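TerD domain-containing protein (PDB 2QNG) is of unknown function but binds two calcium ions in a TerD domain of the CAPAB/TerDEXZ family. Local coordinates at residues R113-V118 / V162-R167; A55-A60 / P67-H72; R31-A36 / M100-N105; A48-I53 / V119-D124; G152-S157 / P177-Y182. One frame throughout, in Å; residues are numbered along the deposited sequence.

How the interactions relate
Interactions 1, 2 and 4 are buried antiparallel pairings within one sheet: interaction 1 at its centre, interaction 2 at the edge with 69-71, and interaction 4 where strands 51-59 and 111-120 run into loops. Interaction 3, partly buried, pairs strands of the facing sheet, and its Val33, Leu35 and Leu104 pack against Val116 and Phe165 of interaction 1. Chemistry changes with place: valine and aromatic side chains with one salt bridge in interaction 1, a threonine over a tyrosine ring in interaction 2, charged groups at the outer end of interaction 3, and calcium and waters in interaction 4. Interaction 5, also partly buried and without hydrogen bonds between its segments, lays a turn on strand 173-182.

Interaction 1: R113-V118 / V162-R167; sequences RVVVGV and VGEFVR
Arg113 and Glu164 meet across two antiparallel strands in a salt bridge. The measured NE-OE2 distance from Arg113 to Glu164, 2.5 Å, is very short, and Glu164 has a second conformer, so the exact length is doubtful. In the conformer described, the carboxylate comes to the edge of the guanidinium with the two planes turned 85° apart. Arg113 gets there with CG anti to the backbone N (chi1 179°) and a chain stretched out to NE; the CG of Arg113 also lies against Val166 CG2. Val115 CG2 lies 3.4 Å above the centre of the guanidinium plane, while Phe58 adds a cation-pi contact and Ala63 O and Gly194 O accept from NH1.

Beneath these side chains the backbones are stitched by Val114 N to Phe165 O (2.9 Å) and Phe165 N to Val114 O (2.8 Å). Val162 N binds Val116 O at 2.9 Å. On the other face of the sheet, Val116 CG2 is 4.3 Å from Phe165 CE2, approaching the ring obliquely. At the end of the pair, Val162 CG2 comes within 3.9 Å of Val116 CG2.

That Val116-Phe165 face turns to the opposite sheet, where Val33 and Leu35 of strand 33-40 and Leu104 cover it. Within its own sheet, strand 111-120 is flanked by strand 51-59 on its second side, and strand 159-167 by strand 173-182.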
# COMPACT_ATOMS: atom_id res chain seq x y z
N ARG A 113 1.71 -6.41 -13.11
CA ARG A 113 1.16 -6.58 -11.78
C ARG A 113 1.65 -5.46 -10.88
O ARG A 113 2.77 -4.99 -11.02
CB ARG A 113 1.58 -7.94 -11.22
CG ARG A 113 1.11 -8.25 -9.80
CD ARG A 113 1.28 -9.77 -9.50
NE ARG A 113 0.93 -10.10 -8.11
CZ ARG A 113 1.82 -10.23 -7.13
NH1 ARG A 113 3.11 -10.06 -7.36
NH2 ARG A 113 1.40 -10.55 -5.91
N VAL A 114 0.75 -5.00 -10.02
CA VAL A 114 1.06 -3.98 -9.02
C VAL A 114 0.53 -4.47 -7.68
O VAL A 114 -0.61 -4.94 -7.60
CB VAL A 114 0.37 -2.63 -9.36
CG1 VAL A 114 0.68 -1.56 -8.28
CG2 VAL A 114 0.85 -2.14 -10.70
N VAL A 115 1.36 -4.36 -6.65
CA VAL A 115 0.96 -4.71 -5.29
C VAL A 115 1.02 -3.45 -4.44
O VAL A 115 1.97 -2.68 -4.54
CB VAL A 115 1.87 -5.81 -4.68
CG1 VAL A 115 1.42 -6.16 -3.26
CG2 VAL A 115 1.79 -7.07 -5.56
N VAL A 116 -0.00 -3.23 -3.63
CA VAL A 116 0.00 -2.13 -2.69
C VAL A 116 0.04 -2.65 -1.26
O VAL A 116 -0.44 -3.74 -0.98
CB VAL A 116 -1.22 -1.19 -2.88
CG1 VAL A 116 -1.07 -0.41 -4.15
CG2 VAL A 116 -2.53 -1.97 -2.92
N GLY A 117 0.66 -1.88 -0.37
CA GLY A 117 0.80 -2.30 1.02
C GLY A 117 0.92 -1.14 1.96
O GLY A 117 1.04 0.02 1.53
N VAL A 118 0.91 -1.48 3.25
CA VAL A 118 1.01 -0.49 4.31
C VAL A 118 2.02 -1.04 5.30
O VAL A 118 1.87 -2.18 5.77
CB VAL A 118 -0.35 -0.26 5.00
CG1 VAL A 118 -0.23 0.69 6.19
CG2 VAL A 118 -1.39 0.25 4.00
N VAL A 162 -2.23 -5.05 0.83
CA VAL A 162 -3.64 -4.74 0.98
C VAL A 162 -4.39 -4.82 -0.32
O VAL A 162 -5.55 -4.46 -0.40
CB VAL A 162 -3.86 -3.37 1.69
CG1 VAL A 162 -3.22 -3.36 3.10
CG2 VAL A 162 -3.37 -2.15 0.86
N GLY A 163 -3.74 -5.34 -1.35
CA GLY A 163 -4.41 -5.43 -2.64
C GLY A 163 -3.41 -5.65 -3.75
O GLY A 163 -2.25 -5.30 -3.62
N GLU A 164 -3.91 -6.22 -4.83
CA GLU A 164 -3.13 -6.64 -5.98
C GLU A 164 -3.91 -6.23 -7.22
O GLU A 164 -5.15 -6.37 -7.20
CB GLU A 164 -3.06 -8.17 -5.92
CG GLU A 164 -2.15 -8.78 -6.91
CD GLU A 164 -2.20 -10.29 -6.91
OE1 GLU A 164 -3.08 -10.88 -6.25
OE2 GLU A 164 -1.38 -10.86 -7.61
N PHE A 165 -3.22 -5.82 -8.28
CA PHE A 165 -3.85 -5.55 -9.59
C PHE A 165 -3.04 -6.30 -10.62
O PHE A 165 -1.82 -6.23 -10.60
CB PHE A 165 -3.82 -4.05 -9.89
CG PHE A 165 -4.54 -3.24 -8.85
CD1 PHE A 165 -5.91 -2.99 -8.97
CD2 PHE A 165 -3.86 -2.76 -7.73
CE1 PHE A 165 -6.60 -2.26 -7.99
CE2 PHE A 165 -4.55 -2.02 -6.76
CZ PHE A 165 -5.91 -1.80 -6.89
N VAL A 166 -3.73 -7.04 -11.49
CA VAL A 166 -3.08 -7.85 -12.52
C VAL A 166 -3.70 -7.51 -13.88
O VAL A 166 -4.93 -7.38 -13.97
CB VAL A 166 -3.24 -9.36 -12.23
CG1 VAL A 166 -2.55 -10.21 -13.29
CG2 VAL A 166 -2.67 -9.66 -10.87
N ARG A 167 -2.84 -7.32 -14.89
CA ARG A 167 -3.31 -6.96 -16.23
C ARG A 167 -3.17 -8.17 -17.14
O ARG A 167 -2.10 -8.78 -17.21
CB ARG A 167 -2.50 -5.76 -16.74
CG ARG A 167 -2.44 -5.55 -18.22
CD ARG A 167 -1.31 -4.58 -18.48
NE ARG A 167 -1.77 -3.20 -18.59
CZ ARG A 167 -0.99 -2.14 -18.47
NH1 ARG A 167 0.31 -2.28 -18.22
NH2 ARG A 167 -1.50 -0.92 -18.60

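Interaction 2: A55-A60 / P67-H72; sequences AATFLA and PAYVVH
Thr57 sits over one face of the Tyr69 ring, with OG1 3.3 Å above the ring plane near its centre. The methyl covers the far end of the same face, Thr57 CG2 being 3.6 Å from Tyr69 CZ. The Thr57 CB-H group also makes a CH-pi contact, 15° off the ring normal. Two torsions bring this about: Thr57 OG1 stands between its backbone N and carbonyl carbon (chi1 59°), and Tyr69 CG takes the same position on its own residue (chi1 60°), which lays the ring across Thr57. At its far end, Tyr69 OH has a weak hydrogen bond to Asp79.

On the other face of the sheet, Ala56 CB meets Val70 CG1 at 3.9 Å. Further along the pair, Phe58 lies alongside Pro67, pointing the same way, with Phe58 CE1 3.7 Å from Pro67 CG. Leu59 CD2 reaches Ala68 CB at 4.0 Å, at the exposed end.

Backbone bonds fix the register. Ala55 and Val71 exchange a reciprocal pair, the shorter being Val71 N to Ala55 O at 2.8 Å. Beyond it, Thr57 N binds Tyr69 O, and Ala68 N donates to Thr57 O at 2.8 Å.

Ala55 and Val71 turn inward onto Met100 and Ile82 of the facing sheet, whereas Phe58 packs on Val115 of strand 111-120. This is a beta hairpin of strands 51-59 and 69-71, the latter forming an edge strand of one sheet of the TerD beta-sandwich.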
# COMPACT_ATOMS: atom_id res chain seq x y z
N ALA A 55 3.87 1.05 -2.88
CA ALA A 55 3.43 0.29 -4.05
C ALA A 55 4.64 -0.30 -4.75
O ALA A 55 5.71 0.33 -4.77
CB ALA A 55 2.64 1.16 -5.00
N ALA A 56 4.45 -1.46 -5.37
CA ALA A 56 5.51 -2.09 -6.14
C ALA A 56 4.95 -2.53 -7.47
O ALA A 56 3.82 -3.02 -7.54
CB ALA A 56 6.12 -3.27 -5.39
N THR A 57 5.73 -2.32 -8.54
CA THR A 57 5.36 -2.80 -9.88
C THR A 57 6.20 -4.02 -10.22
O THR A 57 7.34 -4.16 -9.74
CB THR A 57 5.59 -1.73 -10.93
OG1 THR A 57 6.97 -1.40 -10.88
CG2 THR A 57 4.71 -0.50 -10.61
N PHE A 58 5.62 -4.89 -11.06
CA PHE A 58 6.30 -6.13 -11.47
C PHE A 58 6.18 -6.35 -12.97
O PHE A 58 5.17 -6.02 -13.59
CB PHE A 58 5.75 -7.34 -10.71
CG PHE A 58 5.87 -7.19 -9.23
CD1 PHE A 58 6.98 -7.70 -8.55
CD2 PHE A 58 4.90 -6.48 -8.52
CE1 PHE A 58 7.12 -7.49 -7.19
CE2 PHE A 58 5.03 -6.28 -7.16
CZ PHE A 58 6.14 -6.78 -6.48
N LEU A 59 7.23 -6.92 -13.54
CA LEU A 59 7.33 -7.07 -14.98
C LEU A 59 6.55 -8.28 -15.44
O LEU A 59 6.45 -9.29 -14.72
CB LEU A 59 8.79 -7.25 -15.38
CG LEU A 59 9.76 -6.10 -15.07
CD1 LEU A 59 11.19 -6.47 -15.39
CD2 LEU A 59 9.33 -4.82 -15.80
N ALA A 60 6.03 -8.22 -16.66
CA ALA A 60 5.32 -9.36 -17.26
C ALA A 60 6.09 -10.69 -17.16
O ALA A 60 5.50 -11.74 -16.91
CB ALA A 60 4.96 -9.06 -18.70
N PRO A 67 10.67 -6.62 -7.49
CA PRO A 67 9.98 -5.41 -7.93
C PRO A 67 10.77 -4.66 -9.01
O PRO A 67 12.00 -4.56 -8.88
CB PRO A 67 9.88 -4.58 -6.64
CG PRO A 67 9.89 -5.62 -5.56
CD PRO A 67 10.87 -6.64 -6.03
N ALA A 68 10.08 -4.17 -10.06
CA ALA A 68 10.74 -3.31 -11.02
C ALA A 68 11.11 -1.99 -10.36
O ALA A 68 12.22 -1.47 -10.54
CB ALA A 68 9.88 -3.09 -12.26
N TYR A 69 10.18 -1.46 -9.55
CA TYR A 69 10.44 -0.30 -8.71
C TYR A 69 9.39 -0.25 -7.64
O TYR A 69 8.35 -0.92 -7.73
CB TYR A 69 10.50 1.03 -9.50
CG TYR A 69 9.25 1.41 -10.25
CD1 TYR A 69 8.17 2.02 -9.60
CD2 TYR A 69 9.14 1.16 -11.61
CE1 TYR A 69 7.02 2.40 -10.30
CE2 TYR A 69 7.98 1.52 -12.31
CZ TYR A 69 6.94 2.14 -11.66
OH TYR A 69 5.80 2.53 -12.32
N VAL A 70 9.70 0.51 -6.61
CA VAL A 70 8.74 0.77 -5.55
C VAL A 70 8.53 2.27 -5.35
O VAL A 70 9.44 3.08 -5.62
CB VAL A 70 9.17 0.14 -4.19
CG1 VAL A 70 9.36 -1.36 -4.33
CG2 VAL A 70 10.41 0.77 -3.66
N VAL A 71 7.32 2.61 -4.90
CA VAL A 71 6.94 4.01 -4.65
C VAL A 71 6.48 4.13 -3.21
O VAL A 71 5.66 3.34 -2.73
CB VAL A 71 5.78 4.47 -5.58
CG1 VAL A 71 5.47 5.96 -5.38
CG2 VAL A 71 6.17 4.21 -7.05
N HIS A 72 7.05 5.12 -2.53
CA HIS A 72 6.67 5.46 -1.16
C HIS A 72 7.20 6.87 -0.90
O HIS A 72 7.72 7.52 -1.82
CB HIS A 72 7.20 4.42 -0.14
CG HIS A 72 8.68 4.17 -0.22
ND1 HIS A 72 9.63 5.13 0.08
CD2 HIS A 72 9.37 3.07 -0.59
CE1 HIS A 72 10.83 4.62 -0.08
NE2 HIS A 72 10.70 3.36 -0.48

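Interaction 3: R31-A36 / M100-N105; sequences RKVELA and MTLELN
Val33 and Leu102 form a hydrogen-bonded pair in an antiparallel strand contact, at which strand 33-40, the middle of its five-stranded sheet, meets strand 98-102. Their bonds are reciprocal: Leu102 N to Val33 O at 2.8 Å, nearly straight at 171°, and Val33 N to Leu102 O at 2.9 Å. Leu35 and Met100, a selenomethionine, repeat the pattern two residues on.

The inward side chains are apolar. Val33 reaches both ways with its two methyls, CG1 lying 4.1 Å from Leu102 CD1, where the two side chains cross, and CG2 meeting Leu104 CD1 at 4.0 Å. In the TerD beta-sandwich this face is the sheet-to-sheet interface: Val33 and Leu104 touch Phe165, Leu35 and Leu102 touch Val116, and Met100 packs on Ile53 and Ala55.

The reverse face carries Glu34, whose carboxylate turns to Arg138 and Arg140, and Thr101, whose OG1 is bonded to Asn85. Just past the paired strands, Lys32 leaves the backbone in fully stretched form (chi1 -175°), which lays the chain alongside Glu103 and brings Lys32 CE within 3.6 Å of Thr101 CG2. The charges meet only loosely, Lys32 NZ standing 3.9 Å from Glu103 OE2 in a long salt bridge. Glu103 has firmer partners in Tyr83 OH and Arg106.

Glu103 is also the centre of an inverse gamma turn. After this turn, Asn105 N donates to Arg31 O at 2.9 Å, and the Asn105 side chain, pointing the same way as that of Arg31, brings OD1 3.8 Å from Arg31 CD at the solvent-exposed end of the pair.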
# COMPACT_ATOMS: atom_id res chain seq x y z
N ARG A 31 -8.94 1.53 -14.11
CA ARG A 31 -8.08 2.50 -14.80
C ARG A 31 -7.22 3.37 -13.86
O ARG A 31 -6.10 3.75 -14.19
CB ARG A 31 -8.90 3.45 -15.69
CG ARG A 31 -9.86 2.81 -16.70
CD ARG A 31 -9.17 2.46 -17.96
NE ARG A 31 -10.07 1.81 -18.91
CZ ARG A 31 -10.83 2.44 -19.81
NH1 ARG A 31 -10.81 3.77 -19.92
NH2 ARG A 31 -11.59 1.73 -20.62
N LYS A 32 -7.76 3.73 -12.70
CA LYS A 32 -7.09 4.62 -11.77
C LYS A 32 -7.60 4.28 -10.39
O LYS A 32 -8.82 4.15 -10.19
CB LYS A 32 -7.44 6.07 -12.08
CG LYS A 32 -6.71 7.09 -11.23
CD LYS A 32 -6.99 8.48 -11.73
CE LYS A 32 -6.45 9.51 -10.77
NZ LYS A 32 -6.78 10.90 -11.20
N VAL A 33 -6.68 4.17 -9.44
CA VAL A 33 -7.00 3.74 -8.07
C VAL A 33 -6.45 4.78 -7.10
O VAL A 33 -5.37 5.34 -7.31
CB VAL A 33 -6.34 2.35 -7.75
CG1 VAL A 33 -6.46 1.91 -6.29
CG2 VAL A 33 -6.94 1.30 -8.65
N GLU A 34 -7.20 5.02 -6.04
CA GLU A 34 -6.71 5.79 -4.91
C GLU A 34 -6.70 4.87 -3.71
O GLU A 34 -7.72 4.25 -3.43
CB GLU A 34 -7.62 6.99 -4.67
CG GLU A 34 -7.27 7.96 -3.52
CD GLU A 34 -8.53 8.68 -2.98
OE1 GLU A 34 -9.17 9.35 -3.84
OE2 GLU A 34 -8.89 8.52 -1.76
N LEU A 35 -5.57 4.77 -3.02
CA LEU A 35 -5.52 4.04 -1.76
C LEU A 35 -5.33 5.07 -0.64
O LEU A 35 -4.37 5.83 -0.68
CB LEU A 35 -4.34 3.05 -1.79
CG LEU A 35 -4.00 2.35 -0.47
CD1 LEU A 35 -5.15 1.65 0.27
CD2 LEU A 35 -2.88 1.35 -0.73
N ALA A 36 -6.23 5.09 0.33
CA ALA A 36 -6.12 6.04 1.44
C ALA A 36 -6.02 5.28 2.75
O ALA A 36 -6.66 4.24 2.90
CB ALA A 36 -7.36 6.94 1.45
N MSE A 100 -2.41 7.57 -1.79
CA MSE A 100 -1.61 7.30 -3.00
C MSE A 100 -2.51 7.07 -4.19
O MSE A 100 -3.57 6.47 -4.07
CB MSE A 100 -0.71 6.08 -2.80
CG MSE A 100 0.10 5.72 -4.04
SE MSE A 100 1.27 4.18 -3.75
CE MSE A 100 2.62 4.97 -2.53
N THR A 101 -2.07 7.57 -5.33
CA THR A 101 -2.79 7.39 -6.59
C THR A 101 -2.00 6.48 -7.53
O THR A 101 -0.78 6.63 -7.67
CB THR A 101 -2.97 8.75 -7.25
OG1 THR A 101 -3.75 9.59 -6.37
CG2 THR A 101 -3.71 8.65 -8.59
N LEU A 102 -2.71 5.52 -8.15
CA LEU A 102 -2.10 4.62 -9.12
C LEU A 102 -2.84 4.74 -10.44
O LEU A 102 -3.97 4.30 -10.55
CB LEU A 102 -2.14 3.18 -8.61
CG LEU A 102 -1.48 3.03 -7.21
CD1 LEU A 102 -2.51 3.06 -6.07
CD2 LEU A 102 -0.71 1.75 -7.16
N GLU A 103 -2.21 5.39 -11.41
CA GLU A 103 -2.79 5.57 -12.74
C GLU A 103 -2.48 4.33 -13.56
O GLU A 103 -1.64 4.35 -14.49
CB GLU A 103 -2.31 6.89 -13.39
CG GLU A 103 -2.93 8.07 -12.61
CD GLU A 103 -2.53 9.48 -13.03
OE1 GLU A 103 -1.71 9.64 -13.89
OE2 GLU A 103 -3.06 10.44 -12.43
N LEU A 104 -3.18 3.25 -13.23
CA LEU A 104 -2.85 1.95 -13.80
C LEU A 104 -2.97 1.93 -15.32
O LEU A 104 -2.17 1.29 -16.02
CB LEU A 104 -3.77 0.87 -13.22
CG LEU A 104 -3.62 0.55 -11.71
CD1 LEU A 104 -4.60 -0.50 -11.29
CD2 LEU A 104 -2.20 0.13 -11.35
N ASN A 105 -3.97 2.63 -15.85
CA ASN A 105 -4.15 2.70 -17.31
C ASN A 105 -2.88 3.18 -18.02
O ASN A 105 -2.61 2.77 -19.16
CB ASN A 105 -5.32 3.64 -17.63
CG ASN A 105 -5.58 3.78 -19.10
OD1 ASN A 105 -5.85 2.80 -19.77
ND2 ASN A 105 -5.53 5.01 -19.61

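Interaction 4: A48-I53 / V119-D124; sequences ATDLDI and VIQQRD. With CA (calcium ion), chain C.
Asp52 OD2 accepts the amide of Gln121, whose NE2 lies 2.8 Å away on the anti side, 34° out of the carboxylate plane, while OD1 of the same carboxylate binds calcium. In Gln121, chi1 (-71°) sets CG beside Asp50 OD2, 3.5 Å away, and the fold at chi2 then turns the amide to Asp52. Gln121 is therefore a second-shell residue that probably steadies the orientation of Asp52.

Backbone bonds align the two strands. Val119 O accepts from Asp52 N at 2.8 Å, with the CA-H of Leu51 as an added weak contact. Asp52 returns the bond through its own carbonyl to Val119 N, and Gln121 N points almost straight at Asp50 O (2.8 Å). The flanking side chains pack on opposite faces of the sheet: those of Leu51 and Ile120 lie side by side on one, and on the other Val119 CG2 presses on Asp52 CB at 3.6 Å.

Water carries the contact outward. One water accepts from Asp50 N and lies 2.8 Å from Gln121 O, and two others link Ala48 to Asp124 OD2. Asp124 OD1 is held side-on by NE and NH2 of Arg123, both from the same face of its plane.

Calcium takes Asp50 OD1, Leu51 O and Asp52 OD1, the last at 2.2 Å, plus a water; Ser88 O and Glu98 OE1 complete six ligands. Consecutive residues Asp50 to Asp52 thus wrap the ion at the start of strand 51-59, forming one of the two calcium sites of this TerD domain.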
# COMPACT_ATOMS: atom_id res chain seq x y z
N ALA A 48 5.92 8.06 18.13
CA ALA A 48 4.88 8.35 17.14
C ALA A 48 4.50 7.11 16.35
O ALA A 48 5.36 6.27 16.05
CB ALA A 48 5.38 9.39 16.18
N THR A 49 3.23 7.02 15.97
CA THR A 49 2.76 5.96 15.10
C THR A 49 2.84 6.49 13.66
O THR A 49 2.20 7.52 13.34
CB THR A 49 1.31 5.60 15.39
OG1 THR A 49 1.19 5.11 16.73
CG2 THR A 49 0.81 4.54 14.45
N ASP A 50 3.58 5.80 12.78
CA ASP A 50 3.80 6.27 11.41
C ASP A 50 3.55 5.08 10.49
O ASP A 50 4.31 4.12 10.52
CB ASP A 50 5.25 6.76 11.29
CG ASP A 50 5.58 7.32 9.91
OD1 ASP A 50 4.66 7.41 9.04
OD2 ASP A 50 6.77 7.64 9.69
N LEU A 51 2.47 5.15 9.73
CA LEU A 51 2.18 4.19 8.69
C LEU A 51 2.59 4.79 7.36
O LEU A 51 2.42 6.01 7.17
CB LEU A 51 0.67 3.82 8.65
CG LEU A 51 0.18 2.80 9.70
CD1 LEU A 51 0.51 3.16 11.16
CD2 LEU A 51 -1.32 2.56 9.53
N ASP A 52 3.11 3.96 6.46
CA ASP A 52 3.45 4.42 5.12
C ASP A 52 2.80 3.53 4.09
O ASP A 52 2.85 2.30 4.20
CB ASP A 52 4.96 4.36 4.88
CG ASP A 52 5.73 5.42 5.66
OD1 ASP A 52 5.18 6.46 6.04
OD2 ASP A 52 6.94 5.24 5.85
N ILE A 53 2.22 4.14 3.05
CA ILE A 53 1.73 3.39 1.89
C ILE A 53 2.92 3.13 0.96
O ILE A 53 3.75 4.03 0.72
CB ILE A 53 0.65 4.17 1.13
CG1 ILE A 53 -0.53 4.49 2.06
CG2 ILE A 53 0.19 3.37 -0.07
CD1 ILE A 53 -1.57 5.41 1.41
N VAL A 119 3.05 -0.24 5.60
CA VAL A 119 4.01 -0.61 6.63
C VAL A 119 3.86 0.27 7.85
O VAL A 119 3.53 1.45 7.72
CB VAL A 119 5.47 -0.50 6.11
CG1 VAL A 119 5.67 -1.39 4.91
CG2 VAL A 119 5.85 0.95 5.74
N ILE A 120 4.13 -0.30 9.02
CA ILE A 120 4.22 0.48 10.23
C ILE A 120 5.70 0.67 10.50
O ILE A 120 6.47 -0.30 10.56
CB ILE A 120 3.61 -0.26 11.42
CG1 ILE A 120 2.15 -0.62 11.15
CG2 ILE A 120 3.77 0.59 12.70
CD1 ILE A 120 1.61 -1.65 12.10
N GLN A 121 6.13 1.93 10.63
CA GLN A 121 7.54 2.18 10.95
C GLN A 121 7.88 1.58 12.31
O GLN A 121 7.08 1.68 13.25
CB GLN A 121 7.84 3.68 10.96
CG GLN A 121 7.83 4.28 9.54
CD GLN A 121 9.03 3.84 8.69
OE1 GLN A 121 10.08 3.46 9.21
NE2 GLN A 121 8.85 3.86 7.38
N GLN A 122 9.07 0.98 12.41
CA GLN A 122 9.47 0.19 13.59
C GLN A 122 10.66 0.78 14.34
O GLN A 122 10.97 0.33 15.43
CB GLN A 122 9.85 -1.25 13.17
CG GLN A 122 8.72 -2.04 12.53
CD GLN A 122 7.55 -2.21 13.47
OE1 GLN A 122 7.71 -2.69 14.59
NE2 GLN A 122 6.36 -1.84 13.00
N ARG A 123 11.34 1.76 13.75
CA ARG A 123 12.60 2.25 14.31
C ARG A 123 12.46 2.69 15.78
O ARG A 123 13.34 2.40 16.60
CB ARG A 123 13.15 3.38 13.44
CG ARG A 123 14.53 3.92 13.81
CD ARG A 123 14.70 5.36 13.29
NE ARG A 123 13.64 6.23 13.82
CZ ARG A 123 13.17 7.33 13.23
NH1 ARG A 123 13.66 7.75 12.06
NH2 ARG A 123 12.21 8.02 13.82
N ASP A 124 11.37 3.39 16.10
CA ASP A 124 11.17 3.93 17.46
C ASP A 124 10.56 2.95 18.49
O ASP A 124 10.69 3.14 19.70
CB ASP A 124 10.27 5.17 17.41
CG ASP A 124 10.88 6.34 16.64
OD1 ASP A 124 12.12 6.43 16.49
OD2 ASP A 124 10.09 7.20 16.21
CA CA C . 3.75 7.90 6.97
O HOH W 1 5.21 3.72 13.93
O HOH W 2 8.49 9.19 17.91
O HOH W 3 7.59 6.35 14.39
O HOH W 4 5.28 9.36 6.00

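Interaction 5: G152-S157 / P177-Y182; sequences GGVLGS and PGIHGY
Val154 CG1 rests on the backbone of Gly181, 3.5 Å from its N, and the same methyl meets Ile179 CG2 at 3.8 Å, the two side chains crossing at about a right angle. This is the tight part of the contact, and a torsion explains it: CG1 lies anti to the carbonyl carbon of Val154 (chi1 -65°), which directs it at the strand. Ser157 closes the other end. Its OG sits 3.2 Å from Gly181 CA, an approach made possible because glycine has no side chain there, and its CB is 3.3 Å from Tyr182 O. No hydrogen bond joins the two segments; the contact between them is van der Waals.

What holds Val154 and Ser157 in step is internal: a type I beta turn from Val154 to Ser157, with Ser157 N bonded to Val154 O at 3.0 Å. Both residues are buried, and Phe129 and Ala160 also touch Val154.

The remainder is loose. Leu155 and Gly156, at the turn's corner, lie on the exposed side away from strand 173-182. The Tyr182 side chain departs in the other direction, its ring meeting Phe189 of helix 186-192 edge-to-face.

The turn belongs to the connection from strand 144-149 to strand 159-167, which passes from one sheet of the TerD beta-sandwich to the other and here packs on the edge strand 173-182.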
# COMPACT_ATOMS: atom_id res chain seq x y z
N GLY A 152 -8.10 -5.65 10.91
CA GLY A 152 -8.48 -6.57 12.01
C GLY A 152 -8.06 -8.02 11.77
O GLY A 152 -8.08 -8.84 12.71
N GLY A 153 -7.68 -8.34 10.53
CA GLY A 153 -7.19 -9.68 10.20
C GLY A 153 -5.69 -9.84 10.29
O GLY A 153 -5.16 -10.94 10.08
N VAL A 154 -4.98 -8.74 10.54
CA VAL A 154 -3.51 -8.74 10.59
C VAL A 154 -3.01 -8.02 11.85
O VAL A 154 -2.01 -7.30 11.81
CB VAL A 154 -2.88 -8.15 9.28
CG1 VAL A 154 -3.23 -9.04 8.11
CG2 VAL A 154 -3.34 -6.71 9.02
N LEU A 155 -3.70 -8.23 12.98
CA LEU A 155 -3.41 -7.43 14.18
C LEU A 155 -2.00 -7.62 14.76
O LEU A 155 -1.47 -6.74 15.43
CB LEU A 155 -4.47 -7.64 15.26
CG LEU A 155 -5.86 -7.07 14.92
CD1 LEU A 155 -6.87 -7.48 15.96
CD2 LEU A 155 -5.84 -5.54 14.81
N GLY A 156 -1.40 -8.79 14.50
CA GLY A 156 -0.07 -9.06 14.99
C GLY A 156 1.04 -8.72 14.01
O GLY A 156 2.20 -8.98 14.31
N SER A 157 0.69 -8.13 12.85
CA SER A 157 1.68 -7.85 11.82
C SER A 157 2.26 -6.44 11.90
O SER A 157 1.58 -5.54 12.40
CB SER A 157 1.01 -8.03 10.45
OG SER A 157 0.62 -9.40 10.26
N PRO A 177 -8.76 -8.59 -4.26
CA PRO A 177 -8.75 -8.23 -2.84
C PRO A 177 -8.02 -9.24 -1.97
O PRO A 177 -7.92 -10.42 -2.29
CB PRO A 177 -10.24 -8.18 -2.47
CG PRO A 177 -10.89 -9.07 -3.48
CD PRO A 177 -10.13 -8.86 -4.74
N GLY A 178 -7.50 -8.75 -0.87
CA GLY A 178 -6.89 -9.64 0.10
C GLY A 178 -5.89 -8.85 0.88
O GLY A 178 -5.13 -8.06 0.32
N ILE A 179 -5.94 -9.00 2.20
CA ILE A 179 -4.99 -8.38 3.10
C ILE A 179 -4.12 -9.50 3.67
O ILE A 179 -4.66 -10.50 4.17
CB ILE A 179 -5.70 -7.71 4.30
CG1 ILE A 179 -6.89 -6.83 3.88
CG2 ILE A 179 -4.69 -7.00 5.21
CD1 ILE A 179 -6.58 -5.60 3.15
N HIS A 180 -2.80 -9.35 3.56
CA HIS A 180 -1.87 -10.40 3.98
C HIS A 180 -0.81 -9.80 4.86
O HIS A 180 -0.14 -8.84 4.46
CB HIS A 180 -1.21 -11.05 2.77
CG HIS A 180 -2.18 -11.85 1.95
ND1 HIS A 180 -2.78 -11.36 0.81
CD2 HIS A 180 -2.68 -13.10 2.14
CE1 HIS A 180 -3.59 -12.28 0.31
NE2 HIS A 180 -3.55 -13.34 1.10
N GLY A 181 -0.68 -10.34 6.07
CA GLY A 181 0.23 -9.80 7.06
C GLY A 181 1.65 -10.29 6.93
O GLY A 181 1.91 -11.43 6.54
N TYR A 182 2.58 -9.40 7.26
CA TYR A 182 4.02 -9.66 7.27
C TYR A 182 4.60 -9.23 8.62
O TYR A 182 4.06 -8.33 9.28
CB TYR A 182 4.72 -8.84 6.17
CG TYR A 182 4.46 -9.32 4.76
CD1 TYR A 182 5.50 -9.87 4.01
CD2 TYR A 182 3.20 -9.24 4.17
CE1 TYR A 182 5.30 -10.30 2.72
CE2 TYR A 182 2.98 -9.67 2.87
CZ TYR A 182 4.03 -10.22 2.15
OH TYR A 182 3.82 -10.66 0.86